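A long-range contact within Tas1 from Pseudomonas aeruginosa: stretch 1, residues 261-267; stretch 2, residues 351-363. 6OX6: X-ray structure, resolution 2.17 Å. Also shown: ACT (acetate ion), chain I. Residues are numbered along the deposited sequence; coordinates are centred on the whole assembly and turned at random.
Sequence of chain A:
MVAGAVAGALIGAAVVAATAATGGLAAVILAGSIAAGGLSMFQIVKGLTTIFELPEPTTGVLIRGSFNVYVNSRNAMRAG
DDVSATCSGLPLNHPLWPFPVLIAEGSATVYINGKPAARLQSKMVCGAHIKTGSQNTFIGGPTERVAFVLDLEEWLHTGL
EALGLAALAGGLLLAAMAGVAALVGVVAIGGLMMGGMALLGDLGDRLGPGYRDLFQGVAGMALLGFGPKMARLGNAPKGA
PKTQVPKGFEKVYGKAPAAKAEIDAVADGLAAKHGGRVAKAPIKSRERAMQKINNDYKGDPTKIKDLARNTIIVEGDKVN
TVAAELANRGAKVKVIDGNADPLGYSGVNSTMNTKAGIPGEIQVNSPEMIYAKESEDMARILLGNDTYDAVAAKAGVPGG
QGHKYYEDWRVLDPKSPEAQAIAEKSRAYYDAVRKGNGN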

# COMPACT_ATOMS: atom_id res chain seq x y z
N ALA A 261 1.80 5.87 19.39
CA ALA A 261 2.91 5.80 20.33
C ALA A 261 3.60 4.46 20.25
O ALA A 261 4.83 4.38 20.23
CB ALA A 261 2.41 6.06 21.76
N GLU A 262 2.82 3.38 20.16
CA GLU A 262 3.41 2.05 20.10
C GLU A 262 4.23 1.85 18.83
O GLU A 262 5.39 1.43 18.89
CB GLU A 262 2.31 1.01 20.22
CG GLU A 262 2.81 -0.39 20.46
CD GLU A 262 1.70 -1.32 20.91
OE1 GLU A 262 0.64 -0.82 21.38
OE2 GLU A 262 1.88 -2.55 20.77
N ILE A 263 3.65 2.14 17.65
CA ILE A 263 4.43 1.89 16.44
C ILE A 263 5.58 2.89 16.33
O ILE A 263 6.65 2.55 15.80
CB ILE A 263 3.56 1.88 15.17
CG1 ILE A 263 2.79 3.20 14.97
CG2 ILE A 263 2.61 0.64 15.15
CD1 ILE A 263 2.13 3.27 13.57
N ASP A 264 5.40 4.12 16.83
CA ASP A 264 6.49 5.09 16.81
C ASP A 264 7.65 4.67 17.72
O ASP A 264 8.81 4.91 17.39
CB ASP A 264 6.00 6.48 17.21
CG ASP A 264 5.28 7.21 16.07
OD1 ASP A 264 5.18 6.65 14.94
OD2 ASP A 264 4.82 8.35 16.32
N ALA A 265 7.35 4.03 18.85
CA ALA A 265 8.42 3.56 19.72
C ALA A 265 9.25 2.48 19.03
O ALA A 265 10.49 2.55 19.00
CB ALA A 265 7.85 3.07 21.05
N VAL A 266 8.59 1.48 18.43
CA VAL A 266 9.34 0.42 17.77
C VAL A 266 10.03 0.95 16.51
O VAL A 266 11.17 0.57 16.20
CB VAL A 266 8.43 -0.79 17.46
CG1 VAL A 266 7.15 -0.32 16.83
CG2 VAL A 266 9.11 -1.78 16.52
N ALA A 267 9.37 1.85 15.78
CA ALA A 267 10.02 2.43 14.61
C ALA A 267 11.34 3.12 14.99
O ALA A 267 12.38 2.88 14.36
CB ALA A 267 9.07 3.41 13.91
N THR A 351 2.17 -4.22 8.66
CA THR A 351 1.02 -3.91 9.50
C THR A 351 1.28 -4.52 10.86
O THR A 351 1.56 -5.72 10.95
CB THR A 351 -0.27 -4.48 8.91
OG1 THR A 351 -0.43 -3.99 7.58
CG2 THR A 351 -1.47 -4.08 9.77
N MSE A 352 1.13 -3.73 11.91
CA MSE A 352 1.33 -4.25 13.25
C MSE A 352 0.09 -4.15 14.08
O MSE A 352 -0.52 -3.07 14.14
CB MSE A 352 2.37 -3.40 13.96
CG MSE A 352 3.78 -3.71 13.50
SE MSE A 352 4.87 -4.20 15.07
CE MSE A 352 3.60 -5.49 15.83
N ASN A 353 -0.32 -5.25 14.70
CA ASN A 353 -1.46 -5.21 15.60
C ASN A 353 -0.96 -4.76 16.97
O ASN A 353 -0.28 -5.51 17.67
CB ASN A 353 -2.15 -6.57 15.68
CG ASN A 353 -2.96 -6.89 14.44
OD1 ASN A 353 -3.34 -6.00 13.68
ND2 ASN A 353 -3.26 -8.18 14.23
N THR A 354 -1.29 -3.53 17.35
CA THR A 354 -0.72 -2.96 18.56
C THR A 354 -1.55 -3.32 19.78
O THR A 354 -2.73 -3.66 19.68
CB THR A 354 -0.66 -1.44 18.47
OG1 THR A 354 -1.99 -0.95 18.28
CG2 THR A 354 0.19 -1.03 17.28
N LYS A 355 -0.92 -3.16 20.95
CA LYS A 355 -1.57 -3.45 22.23
C LYS A 355 -2.87 -2.68 22.40
O LYS A 355 -3.75 -3.14 23.14
CB LYS A 355 -0.61 -3.12 23.37
CG LYS A 355 0.50 -4.14 23.51
CD LYS A 355 1.23 -4.03 24.85
CE LYS A 355 2.71 -3.68 24.66
NZ LYS A 355 2.90 -2.24 24.26
N ALA A 356 -3.02 -1.54 21.74
CA ALA A 356 -4.26 -0.77 21.85
C ALA A 356 -5.43 -1.39 21.10
O ALA A 356 -6.55 -0.88 21.20
CB ALA A 356 -4.04 0.66 21.36
N GLY A 357 -5.19 -2.46 20.33
CA GLY A 357 -6.26 -3.18 19.66
C GLY A 357 -6.57 -2.72 18.26
O GLY A 357 -7.65 -3.06 17.74
N ILE A 358 -5.70 -1.94 17.64
CA ILE A 358 -5.87 -1.57 16.23
C ILE A 358 -4.53 -1.71 15.53
O ILE A 358 -3.46 -1.74 16.17
CB ILE A 358 -6.41 -0.13 16.07
CG1 ILE A 358 -5.38 0.88 16.54
CG2 ILE A 358 -7.79 0.02 16.71
CD1 ILE A 358 -5.38 2.12 15.71
N PRO A 359 -4.55 -1.83 14.21
CA PRO A 359 -3.29 -1.99 13.47
C PRO A 359 -2.55 -0.68 13.29
O PRO A 359 -3.13 0.41 13.20
CB PRO A 359 -3.74 -2.58 12.12
CG PRO A 359 -5.11 -3.14 12.38
CD PRO A 359 -5.72 -2.22 13.42
N GLY A 360 -1.22 -0.78 13.30
CA GLY A 360 -0.36 0.31 12.91
C GLY A 360 0.37 -0.06 11.63
O GLY A 360 0.64 -1.24 11.39
N GLU A 361 0.67 0.94 10.82
CA GLU A 361 1.39 0.75 9.56
C GLU A 361 2.81 1.28 9.70
O GLU A 361 3.01 2.44 10.07
CB GLU A 361 0.71 1.49 8.40
CG GLU A 361 1.59 1.58 7.15
CD GLU A 361 0.99 2.44 6.02
OE1 GLU A 361 1.26 3.68 5.96
OE2 GLU A 361 0.26 1.87 5.17
N ILE A 362 3.81 0.45 9.37
CA ILE A 362 5.19 0.92 9.32
C ILE A 362 5.78 0.59 7.95
O ILE A 362 5.96 -0.58 7.60
CB ILE A 362 6.06 0.30 10.42
CG1 ILE A 362 5.52 0.66 11.80
CG2 ILE A 362 7.46 0.83 10.27
CD1 ILE A 362 6.24 -0.08 12.93
N GLN A 363 6.13 1.62 7.19
CA GLN A 363 6.76 1.44 5.89
C GLN A 363 8.26 1.63 6.01
O GLN A 363 8.73 2.38 6.86
CB GLN A 363 6.22 2.44 4.87
CG GLN A 363 4.77 2.28 4.55
CD GLN A 363 4.36 3.25 3.49
OE1 GLN A 363 4.09 4.41 3.77
NE2 GLN A 363 4.38 2.81 2.26
C ACT I . 6.73 5.53 0.75
O ACT I . 5.61 5.19 0.26
OXT ACT I . 7.22 6.69 0.88
CH3 ACT I . 7.63 4.33 1.26

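The apolar centre of the contact is Ile263, whose CA-to-CB bond points toward the hairpin formed by the second stretch and which gives up 92 Å² to it. With chi1 at 58° (p) and chi2 at 170° (t), its CG2 lies 3.6 Å from Thr354 CG2, 3.7 Å from Gly360 CA and 4.2 Å from Met352 CB, while its CD1 reaches 3.7 Å from Glu361 O. Gly360 lets the helix come this close: its CA is 6.2 Å from Ile263 CA, and an ideal CB built on Gly360 would fall 2.3 Å from Ile263 CG2, a clash. The same glycine pairs with the selenomethionine Met352 through two backbone hydrogen bonds, Met352 N to Gly360 O at 2.6 Å and Gly360 N to Met352 O at 2.5 Å, so the surface beneath Ile263 is a paired sheet.

Farther along the helix, Ile362 covers the next turn. Its CD1 packs 4.0 Å from Ile263 CB and 4.0 Å from Val266 CG1, consistent with a helix and strand whose directions differ by 31° and whose axes approach to 8.6 Å.

Toward the other end, Thr354 joins apolar and polar regions. Its methyl faces Ile263, whereas its OG1 donates to Ile358 O at 2.7 Å, bracing the type I turn from Thr354 to Gly357. Gly357, at phi/psi 92/14, suits the turn's last position because a CB there would jam against the preceding carbonyl.

The polar edge belongs to Glu262. Its extended side chain (chi1 and chi2 both t) brings the carboxylate to Lys355 N: the bond to OE2 is 2.9 Å and nearly straight at 169°, that to OE1 2.8 Å but weak at 124°. A long salt bridge, Glu262 OE2 to Lys355 NZ at 3.6 Å, supplements this backbone anchor.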